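Virulence factor (Pectobacterium carotovorum, PDB 2W3Y) is an S-palmitoylated virulence factor of a Drosophila pathogen that adopts a new fold and binds to lipid vesicles. Local coordinates at residues D9-L12 against Y13-I17; I65-E68 against R69-A72; Q100-P103 against A104-D108; E237-K240 against K241-N245. All coordinates share one frame; numbering follows the deposited sequence.

Contact 1: D9-L12 against Y13-I17; sequences DVDL and YFQNI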
loop_
_atom_site.group_PDB
_atom_site.type_symbol
_atom_site.label_atom_id
_atom_site.label_comp_id
_atom_site.label_asym_id
_atom_site.label_seq_id
_atom_site.Cartn_x
_atom_site.Cartn_y
_atom_site.Cartn_z
ATOM N N ASP A 9 -7.158 -17.633 -15.213
ATOM C CA ASP A 9 -7.332 -16.444 -16.053
ATOM C C ASP A 9 -6.437 -15.293 -15.575
ATOM O O ASP A 9 -6.038 -14.440 -16.368
ATOM C CB ASP A 9 -8.810 -16.012 -16.196
ATOM C CG ASP A 9 -9.694 -16.451 -15.023
ATOM O OD1 ASP A 9 -10.898 -16.102 -15.043
ATOM O OD2 ASP A 9 -9.207 -17.140 -14.094
ATOM N N VAL A 10 -6.116 -15.288 -14.280
ATOM C CA VAL A 10 -5.118 -14.371 -13.729
ATOM C C VAL A 10 -3.714 -14.743 -14.213
ATOM O O VAL A 10 -2.953 -13.865 -14.637
ATOM C CB VAL A 10 -5.135 -14.362 -12.197
ATOM C CG1 VAL A 10 -4.654 -13.018 -11.674
ATOM C CG2 VAL A 10 -6.521 -14.647 -11.705
ATOM N N ASP A 11 -3.381 -16.038 -14.152
ATOM C CA ASP A 11 -2.118 -16.548 -14.710
ATOM C C ASP A 11 -1.903 -16.143 -16.177
ATOM O O ASP A 11 -0.814 -15.681 -16.544
ATOM C CB ASP A 11 -1.996 -18.071 -14.527
ATOM C CG ASP A 11 -0.775 -18.668 -15.260
ATOM O OD1 ASP A 11 0.365 -18.178 -15.083
ATOM O OD2 ASP A 11 -0.964 -19.637 -16.031
ATOM N N LEU A 12 -2.940 -16.289 -17.001
ATOM C CA LEU A 12 -2.863 -15.920 -18.419
ATOM C C LEU A 12 -2.660 -14.415 -18.625
ATOM O O LEU A 12 -1.916 -13.999 -19.515
ATOM C CB LEU A 12 -4.121 -16.382 -19.167
ATOM C CG LEU A 12 -4.492 -17.871 -19.133
ATOM C CD1 LEU A 12 -5.838 -18.122 -19.814
ATOM C CD2 LEU A 12 -3.391 -18.737 -19.744
ATOM N N TYR A 13 -3.333 -13.611 -17.799
ATOM C CA TYR A 13 -3.213 -12.151 -17.838
ATOM C C TYR A 13 -1.763 -11.722 -17.601
ATOM O O TYR A 13 -1.198 -10.907 -18.348
ATOM C CB TYR A 13 -4.160 -11.503 -16.805
ATOM C CG TYR A 13 -4.073 -9.991 -16.805
ATOM C CD1 TYR A 13 -4.763 -9.235 -17.760
ATOM C CD2 TYR A 13 -3.279 -9.317 -15.864
ATOM C CE1 TYR A 13 -4.668 -7.844 -17.786
ATOM C CE2 TYR A 13 -3.186 -7.932 -15.874
ATOM C CZ TYR A 13 -3.884 -7.205 -16.835
ATOM O OH TYR A 13 -3.791 -5.834 -16.848
ATOM N N PHE A 14 -1.167 -12.303 -16.567
ATOM C CA PHE A 14 0.213 -12.018 -16.195
ATOM C C PHE A 14 1.229 -12.631 -17.160
ATOM O O PHE A 14 2.252 -12.003 -17.453
ATOM C CB PHE A 14 0.461 -12.442 -14.742
ATOM C CG PHE A 14 0.016 -11.409 -13.738
ATOM C CD1 PHE A 14 -1.341 -11.208 -13.467
ATOM C CD2 PHE A 14 0.958 -10.613 -13.079
ATOM C CE1 PHE A 14 -1.761 -10.218 -12.557
ATOM C CE2 PHE A 14 0.553 -9.643 -12.160
ATOM C CZ PHE A 14 -0.807 -9.442 -11.894
ATOM N N GLN A 15 0.934 -13.831 -17.678
ATOM C CA GLN A 15 1.785 -14.464 -18.700
ATOM C C GLN A 15 1.928 -13.547 -19.912
ATOM O O GLN A 15 3.019 -13.394 -20.460
ATOM C CB GLN A 15 1.254 -15.865 -19.110
ATOM C CG GLN A 15 2.184 -16.671 -20.048
ATOM C CD GLN A 15 3.255 -17.517 -19.314
ATOM O OE1 GLN A 15 2.939 -18.495 -18.651
ATOM N NE2 GLN A 15 4.512 -17.145 -19.466
ATOM N N ASN A 16 0.827 -12.913 -20.302
ATOM C CA ASN A 16 0.825 -12.022 -21.454
ATOM C C ASN A 16 1.618 -10.736 -21.217
ATOM O O ASN A 16 2.342 -10.276 -22.108
ATOM C CB ASN A 16 -0.608 -11.696 -21.877
ATOM C CG ASN A 16 -0.660 -10.756 -23.056
ATOM O OD1 ASN A 16 -1.160 -9.634 -22.945
ATOM N ND2 ASN A 16 -0.110 -11.191 -24.193
ATOM N N ILE A 17 1.483 -10.161 -20.020
ATOM C CA ILE A 17 2.233 -8.956 -19.669
ATOM C C ILE A 17 3.737 -9.186 -19.810
ATOM O O ILE A 17 4.438 -8.383 -20.432
ATOM C CB ILE A 17 1.845 -8.430 -18.255
ATOM C CG1 ILE A 17 0.468 -7.757 -18.311
ATOM C CG2 ILE A 17 2.892 -7.443 -17.708
ATOM C CD1 ILE A 17 -0.135 -7.459 -16.946
HETATM O O HOH W 1 0.446 -19.955 -18.203
#
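D11 and Q15, one turn apart on helix 9-18, are joined by a water that donates to both side chains. It lies 2.6 Å from D11 OD2 and 2.9 Å from Q15 OE1, and so spans a gap the two groups cannot close themselves, since both turn an acceptor to it. Q15 reaches this place because its CG stands anti to the backbone N (chi1 -173°) and the chain then bends at chi2. The same two residues are also joined by Q15 N to D11 O, 2.8 Å. On the buried side V10 and F14 lie side by side and point the same way, with V10 CG1 4.1 Å from F14 CE1. The carbonyl O of V10 sits at the edge of the F14 ring, near its plane, 3.3 Å from CD1, while it also accepts the backbone N-H of F14.

Farther out, K249 and Y250 of helix 237-250 hold the polar pair: K249 NZ makes a salt bridge with D11 OD1 and a hydrogen bond with Q15 OE1, and Y250 OH bonds to D11 OD1. F14 meets F246 of that helix edge-to-face, and V10 leans on A104 of helix 91-105. The branched and aromatic residues thus suit the inner face of this amphipathic helix. The lysine probably offsets the charge of D11 and polarises the Q15 amide, which would tie this side of helix 9-18 to helix 237-250.

Contact 2: I65-E68 against R69-A72; sequences ILME and RFVA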
loop_
_atom_site.group_PDB
_atom_site.type_symbol
_atom_site.label_atom_id
_atom_site.label_comp_id
_atom_site.label_asym_id
_atom_site.label_seq_id
_atom_site.Cartn_x
_atom_site.Cartn_y
_atom_site.Cartn_z
ATOM N N ILE A 65 4.312 -11.450 4.828
ATOM C CA ILE A 65 5.158 -11.882 3.708
ATOM C C ILE A 65 4.370 -12.031 2.418
ATOM O O ILE A 65 4.806 -11.560 1.358
ATOM C CB ILE A 65 5.936 -13.212 3.971
ATOM C CG1 ILE A 65 6.780 -13.146 5.252
ATOM C CG2 ILE A 65 6.795 -13.593 2.751
ATOM C CD1 ILE A 65 7.642 -11.950 5.407
ATOM N N LEU A 66 3.218 -12.686 2.504
ATOM C CA LEU A 66 2.332 -12.845 1.344
ATOM C C LEU A 66 1.914 -11.513 0.701
ATOM O O LEU A 66 1.959 -11.363 -0.526
ATOM C CB LEU A 66 1.087 -13.635 1.736
ATOM C CG LEU A 66 1.260 -15.136 1.996
ATOM C CD1 LEU A 66 -0.036 -15.718 2.596
ATOM C CD2 LEU A 66 1.668 -15.889 0.718
ATOM N N MET A 67 1.507 -10.556 1.531
ATOM C CA MET A 67 1.022 -9.278 1.009
ATOM C C MET A 67 2.139 -8.458 0.341
ATOM O O MET A 67 1.906 -7.852 -0.714
ATOM C CB MET A 67 0.295 -8.479 2.100
ATOM C CG MET A 67 -1.104 -9.004 2.481
ATOM S SD MET A 67 -2.344 -9.173 1.155
ATOM C CE MET A 67 -2.085 -10.812 0.507
ATOM N N GLU A 68 3.345 -8.452 0.936
ATOM C CA GLU A 68 4.501 -7.761 0.318
ATOM C C GLU A 68 4.840 -8.368 -1.061
ATOM O O GLU A 68 5.229 -7.656 -2.000
ATOM C CB GLU A 68 5.731 -7.748 1.235
ATOM C CG GLU A 68 5.526 -6.948 2.541
ATOM C CD GLU A 68 6.822 -6.497 3.235
ATOM O OE1 GLU A 68 7.949 -6.799 2.762
ATOM O OE2 GLU A 68 6.707 -5.796 4.274
ATOM N N ARG A 69 4.667 -9.681 -1.174
ATOM C CA ARG A 69 4.885 -10.380 -2.436
ATOM C C ARG A 69 3.830 -10.021 -3.484
ATOM O O ARG A 69 4.172 -9.824 -4.654
ATOM C CB ARG A 69 4.930 -11.894 -2.215
ATOM C CG ARG A 69 6.189 -12.350 -1.457
ATOM C CD ARG A 69 6.189 -13.859 -1.257
ATOM N NE ARG A 69 6.665 -14.523 -2.472
ATOM C CZ ARG A 69 6.670 -15.837 -2.685
ATOM N NH1 ARG A 69 6.211 -16.680 -1.762
ATOM N NH2 ARG A 69 7.140 -16.309 -3.835
ATOM N N PHE A 70 2.568 -9.938 -3.058
ATOM C CA PHE A 70 1.464 -9.477 -3.917
ATOM C C PHE A 70 1.666 -8.028 -4.389
ATOM O O PHE A 70 1.447 -7.710 -5.567
ATOM C CB PHE A 70 0.111 -9.640 -3.217
ATOM C CG PHE A 70 -0.563 -10.984 -3.466
ATOM C CD1 PHE A 70 -1.000 -11.338 -4.744
ATOM C CD2 PHE A 70 -0.778 -11.875 -2.408
ATOM C CE1 PHE A 70 -1.631 -12.567 -4.971
ATOM C CE2 PHE A 70 -1.402 -13.110 -2.612
ATOM C CZ PHE A 70 -1.829 -13.463 -3.891
ATOM N N VAL A 71 2.105 -7.159 -3.476
ATOM C CA VAL A 71 2.418 -5.766 -3.835
ATOM C C VAL A 71 3.523 -5.686 -4.896
ATOM O O VAL A 71 3.365 -4.957 -5.894
ATOM C CB VAL A 71 2.731 -4.865 -2.556
ATOM C CG1 VAL A 71 3.249 -3.466 -2.966
ATOM C CG2 VAL A 71 1.488 -4.740 -1.677
ATOM N N ALA A 72 4.613 -6.445 -4.708
ATOM C CA ALA A 72 5.720 -6.486 -5.682
ATOM C C ALA A 72 5.293 -7.125 -7.032
ATOM O O ALA A 72 5.708 -6.654 -8.096
ATOM C CB ALA A 72 6.954 -7.224 -5.106
#
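M67 meets F70 three residues on along helix 57-81. From CB, its chain sets out with CG beside the backbone N (chi1 -74°). It turns about CB-CG and again about CG-SD, and the sulfur itself packs against F106, at the start of strand 106-107. These turns bring the methyl CE to the F70 ring, 3.4 Å from CD2 and 3.9 Å from CE2, in an oblique approach. Methionine suits this place because its unbranched, flexible chain can set its methyl against the ring. The same CD2 of F70 lies 3.4 Å from L66 O, the carbonyl that accepts the backbone N-H of F70 at 3.0 Å.

On another side of the helix R69 runs back past I65. Its CG lies 3.2 Å from I65 O and its CD 4.1 Å from I65 CG2, so the aliphatic part of the arginine rests on the preceding turn while NH2 goes on to a salt bridge with D248. E68 OE2 is hydrogen-bonded to T46 OG1 and Y261 OH. Apolar contacts therefore fill the side of the helix facing F106 and F191, and pairing with other elements probably compensates the charges of R69 and E68 where they are partly withdrawn from solvent.

Contact 3: Q100-P103 against A104-D108; sequences QLIP and AFFTD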
loop_
_atom_site.group_PDB
_atom_site.type_symbol
_atom_site.label_atom_id
_atom_site.label_comp_id
_atom_site.label_asym_id
_atom_site.label_seq_id
_atom_site.Cartn_x
_atom_site.Cartn_y
_atom_site.Cartn_z
ATOM N N GLN A 100 -7.440 -7.685 -11.686
ATOM C CA GLN A 100 -7.157 -9.056 -12.085
ATOM C C GLN A 100 -6.808 -9.923 -10.877
ATOM O O GLN A 100 -7.271 -11.069 -10.783
ATOM C CB GLN A 100 -6.051 -9.095 -13.138
ATOM C CG GLN A 100 -6.428 -8.438 -14.455
ATOM C CD GLN A 100 -7.651 -9.071 -15.116
ATOM O OE1 GLN A 100 -8.649 -8.396 -15.362
ATOM N NE2 GLN A 100 -7.574 -10.369 -15.405
ATOM N N LEU A 101 -6.040 -9.357 -9.936
ATOM C CA LEU A 101 -5.642 -10.042 -8.694
ATOM C C LEU A 101 -6.790 -10.281 -7.709
ATOM O O LEU A 101 -6.882 -11.354 -7.101
ATOM C CB LEU A 101 -4.514 -9.254 -7.963
ATOM C CG LEU A 101 -3.150 -9.168 -8.652
ATOM C CD1 LEU A 101 -2.192 -8.196 -7.943
ATOM C CD2 LEU A 101 -2.495 -10.547 -8.842
ATOM N N ILE A 102 -7.642 -9.269 -7.540
ATOM C CA ILE A 102 -8.676 -9.240 -6.488
ATOM C C ILE A 102 -9.723 -10.384 -6.561
ATOM O O ILE A 102 -9.928 -11.079 -5.574
ATOM C CB ILE A 102 -9.343 -7.806 -6.357
ATOM C CG1 ILE A 102 -8.303 -6.722 -5.982
ATOM C CG2 ILE A 102 -10.543 -7.793 -5.379
ATOM C CD1 ILE A 102 -7.474 -7.000 -4.757
ATOM N N PRO A 103 -10.375 -10.585 -7.725
ATOM C CA PRO A 103 -11.337 -11.697 -7.862
ATOM C C PRO A 103 -10.696 -13.067 -7.619
ATOM O O PRO A 103 -11.341 -13.978 -7.077
ATOM C CB PRO A 103 -11.788 -11.587 -9.317
ATOM C CG PRO A 103 -11.522 -10.188 -9.701
ATOM C CD PRO A 103 -10.281 -9.801 -8.971
ATOM N N ALA A 104 -9.416 -13.179 -7.974
ATOM C CA ALA A 104 -8.667 -14.429 -7.894
ATOM C C ALA A 104 -8.312 -14.873 -6.475
ATOM O O ALA A 104 -8.462 -16.051 -6.140
ATOM C CB ALA A 104 -7.407 -14.326 -8.745
ATOM N N PHE A 105 -7.850 -13.937 -5.641
ATOM C CA PHE A 105 -7.264 -14.282 -4.340
ATOM C C PHE A 105 -7.856 -13.528 -3.149
ATOM O O PHE A 105 -7.455 -13.739 -2.005
ATOM C CB PHE A 105 -5.752 -14.018 -4.358
ATOM C CG PHE A 105 -5.022 -14.676 -5.489
ATOM C CD1 PHE A 105 -4.779 -16.043 -5.476
ATOM C CD2 PHE A 105 -4.544 -13.919 -6.546
ATOM C CE1 PHE A 105 -4.081 -16.650 -6.507
ATOM C CE2 PHE A 105 -3.844 -14.514 -7.602
ATOM C CZ PHE A 105 -3.612 -15.884 -7.580
ATOM N N PHE A 106 -8.808 -12.642 -3.411
ATOM C CA PHE A 106 -9.269 -11.732 -2.366
ATOM C C PHE A 106 -10.790 -11.710 -2.243
ATOM O O PHE A 106 -11.517 -12.236 -3.093
ATOM C CB PHE A 106 -8.749 -10.309 -2.625
ATOM C CG PHE A 106 -7.246 -10.177 -2.551
ATOM C CD1 PHE A 106 -6.639 -9.691 -1.403
ATOM C CD2 PHE A 106 -6.442 -10.520 -3.634
ATOM C CE1 PHE A 106 -5.252 -9.577 -1.322
ATOM C CE2 PHE A 106 -5.065 -10.408 -3.566
ATOM C CZ PHE A 106 -4.466 -9.932 -2.403
ATOM N N THR A 107 -11.262 -11.063 -1.194
ATOM C CA THR A 107 -12.689 -10.949 -0.951
ATOM C C THR A 107 -13.009 -9.506 -0.546
ATOM O O THR A 107 -12.094 -8.686 -0.436
ATOM C CB THR A 107 -13.148 -12.016 0.080
ATOM O OG1 THR A 107 -14.579 -12.023 0.171
ATOM C CG2 THR A 107 -12.519 -11.800 1.452
ATOM N N ASP A 108 -14.295 -9.205 -0.340
ATOM C CA ASP A 108 -14.782 -7.845 -0.043
ATOM C C ASP A 108 -14.073 -6.764 -0.868
ATOM O O ASP A 108 -13.409 -5.873 -0.316
ATOM C CB ASP A 108 -14.694 -7.535 1.460
ATOM C CG ASP A 108 -15.627 -8.403 2.294
ATOM O OD1 ASP A 108 -16.718 -8.799 1.807
ATOM O OD2 ASP A 108 -15.268 -8.684 3.447
HETATM O O HOH W 2 -11.353 -14.587 -4.599
#
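I102 and F106 pack together where helix 91-105 ends and the chain passes into strand 106-107, a helix-to-strand junction that feeds the large mixed sheet. F106 is the first residue to leave helical backbone angles, with psi 170°.

Three backbone bonds finish the helix. F105 N gives to L101 O at 3.1 Å, and A104 N adds a weak bond to the same oxygen, so one carbonyl serves two donors. F106 N still reaches I102 O at 2.9 Å, although its own residue is already extended. P103 has no N-H to give to the turn before, which goes with a kink in the last turn, and its exposed ring is tolerated there.

The apolar contacts are made by branched and aromatic groups. I102 CD1 stands over one face of the F106 ring, 4.1 Å from its centroid and 25° off the normal, in a CH-pi contact displaced toward the rim; the two side chains cross at about a right angle. With CG1 beside the backbone N and a turn at chi2 (-54°), the ethyl arm of I102 reaches forward to that face. L101 O lies at the edge of the same ring, in its plane. The F106 ring also meets F70 edge-to-face and F191 of strand 185-198, while F105 meets both F70 and F246, so adjacent phenylalanines serve an aromatic cluster between helices and sheet.

A water bridges the last turn and the strand, donating to P103 O at 2.6 Å and to F106 O at 2.8 Å.

Contact 4: E237-K240 against K241-N245; sequences ETFK and KKVDN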
loop_
_atom_site.group_PDB
_atom_site.type_symbol
_atom_site.label_atom_id
_atom_site.label_comp_id
_atom_site.label_asym_id
_atom_site.label_seq_id
_atom_site.Cartn_x
_atom_site.Cartn_y
_atom_site.Cartn_z
ATOM N N GLU A 237 -5.427 -26.714 0.978
ATOM C CA GLU A 237 -4.110 -26.976 0.393
ATOM C C GLU A 237 -4.018 -26.638 -1.099
ATOM O O GLU A 237 -2.967 -26.206 -1.574
ATOM C CB GLU A 237 -3.678 -28.432 0.623
ATOM C CG GLU A 237 -3.661 -28.894 2.093
ATOM C CD GLU A 237 -2.440 -28.423 2.888
ATOM O OE1 GLU A 237 -1.690 -27.541 2.403
ATOM O OE2 GLU A 237 -2.235 -28.944 4.015
ATOM N N THR A 238 -5.115 -26.833 -1.827
ATOM C CA THR A 238 -5.132 -26.583 -3.271
ATOM C C THR A 238 -5.241 -25.077 -3.572
ATOM O O THR A 238 -4.822 -24.623 -4.631
ATOM C CB THR A 238 -6.246 -27.388 -4.013
ATOM O OG1 THR A 238 -7.485 -26.669 -3.975
ATOM C CG2 THR A 238 -6.431 -28.775 -3.393
ATOM N N PHE A 239 -5.798 -24.317 -2.633
ATOM C CA PHE A 239 -5.782 -22.854 -2.728
ATOM C C PHE A 239 -4.403 -22.298 -2.329
ATOM O O PHE A 239 -3.873 -21.401 -3.000
ATOM C CB PHE A 239 -6.896 -22.219 -1.888
ATOM C CG PHE A 239 -6.899 -20.708 -1.925
ATOM C CD1 PHE A 239 -7.304 -20.024 -3.071
ATOM C CD2 PHE A 239 -6.494 -19.973 -0.810
ATOM C CE1 PHE A 239 -7.303 -18.629 -3.108
ATOM C CE2 PHE A 239 -6.491 -18.583 -0.836
ATOM C CZ PHE A 239 -6.900 -17.906 -1.985
ATOM N N LYS A 240 -3.829 -22.828 -1.248
ATOM C CA LYS A 240 -2.453 -22.502 -0.853
ATOM C C LYS A 240 -1.473 -22.700 -2.024
ATOM O O LYS A 240 -0.555 -21.893 -2.224
ATOM C CB LYS A 240 -2.036 -23.340 0.359
ATOM C CG LYS A 240 -0.594 -23.149 0.815
ATOM C CD LYS A 240 -0.406 -23.629 2.243
ATOM C CE LYS A 240 1.054 -23.941 2.564
ATOM N NZ LYS A 240 1.981 -22.777 2.416
ATOM N N LYS A 241 -1.695 -23.758 -2.809
ATOM C CA LYS A 241 -0.836 -24.079 -3.950
ATOM C C LYS A 241 -0.952 -23.123 -5.131
ATOM O O LYS A 241 0.067 -22.766 -5.727
ATOM C CB LYS A 241 -1.041 -25.523 -4.427
ATOM C CG LYS A 241 -0.293 -26.543 -3.591
ATOM C CD LYS A 241 -0.139 -27.876 -4.328
ATOM C CE LYS A 241 -1.424 -28.696 -4.333
ATOM N NZ LYS A 241 -1.130 -30.127 -4.668
ATOM N N LYS A 242 -2.169 -22.712 -5.486
ATOM C CA LYS A 242 -2.295 -21.755 -6.592
ATOM C C LYS A 242 -1.720 -20.379 -6.227
ATOM O O LYS A 242 -1.102 -19.738 -7.068
ATOM C CB LYS A 242 -3.714 -21.675 -7.193
ATOM C CG LYS A 242 -4.791 -21.023 -6.338
ATOM C CD LYS A 242 -6.015 -20.638 -7.204
ATOM C CE LYS A 242 -6.013 -19.147 -7.563
ATOM N NZ LYS A 242 -6.561 -18.818 -8.907
ATOM N N VAL A 243 -1.915 -19.962 -4.975
ATOM C CA VAL A 243 -1.306 -18.747 -4.430
ATOM C C VAL A 243 0.217 -18.828 -4.558
ATOM O O VAL A 243 0.819 -17.997 -5.235
ATOM C CB VAL A 243 -1.735 -18.491 -2.949
ATOM C CG1 VAL A 243 -0.921 -17.353 -2.304
ATOM C CG2 VAL A 243 -3.251 -18.182 -2.864
ATOM N N ASP A 244 0.818 -19.857 -3.945
ATOM C CA ASP A 244 2.278 -20.032 -3.911
ATOM C C ASP A 244 2.922 -20.135 -5.289
ATOM O O ASP A 244 3.967 -19.521 -5.519
ATOM C CB ASP A 244 2.671 -21.239 -3.052
ATOM C CG ASP A 244 2.487 -20.981 -1.562
ATOM O OD1 ASP A 244 2.360 -19.794 -1.161
ATOM O OD2 ASP A 244 2.457 -21.971 -0.792
ATOM N N ASN A 245 2.288 -20.887 -6.196
ATOM C CA ASN A 245 2.789 -21.049 -7.559
ATOM C C ASN A 245 2.743 -19.743 -8.349
ATOM O O ASN A 245 3.685 -19.402 -9.061
ATOM C CB ASN A 245 2.011 -22.138 -8.325
ATOM C CG ASN A 245 2.353 -23.568 -7.864
ATOM O OD1 ASN A 245 3.445 -23.840 -7.358
ATOM N ND2 ASN A 245 1.405 -24.485 -8.051
#
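K240 NZ is gripped by two groups, the carboxylate of D244 one turn on along helix 237-250 and the hydroxyl of Y233 in helix 230-235. NZ lies 3.3 Å from D244 OD2 in a salt bridge whose hydrogen bond is weak. Lysine suits the position because its long chain runs out with CG anti to the backbone N (chi1 177°) and stays extended until a bend at chi4 brings NZ round to D244. The two side chains cross obliquely, and K240 CG also lies 3.6 Å from OD2. Y233 OH is bonded to D244 OD1 as well, so the tyrosine steadies both ends of the pair. The same two residues share the ordinary helical bond from D244 N to K240 O, 3.0 Å.

Elsewhere on the helix F239 and V243 make the apolar contact. V243 CG2 sits over one face of the F239 ring, 3.9 Å from the centroid and 18° from the normal, a CH-pi contact in which the methyl is shifted toward the rim. The same methyl is 3.3 Å from F239 O, the carbonyl that takes the V243 backbone N-H with an N-H...O angle of 172°. Valine suits this place because it is branched at CB, so CG2 stands close to the backbone and bears on the ring one turn earlier. K242 adds its CG obliquely to that ring and rests on F105 of helix 91-105.

Hydrophobic contact thus secures the inner side of the helix, while the salt bridge at its partly exposed side is probably moderated by solvent and helped by the shared Y233 hydroxyl.

In the fold
Contact 2 lies deepest, with its centre about 10 Å from that of the chain, and most of its residues are buried; contacts 1, 3 and 4 are partly buried and farther out. All four are local contacts, yet their elements meet. Contact 3 touches each of the others, and contacts 2 and 4 meet at V243, which L66 and F70 approach. Contacts 1 and 4 do not touch, although their helices do. Chemistry broadly varies with place: thioether and aromatic packing prevails in contact 2, whose charges pair with other elements, whereas contact 1 bridges side chains and contact 3 backbone carbonyls through water, and contact 4 has a charged pair of its own.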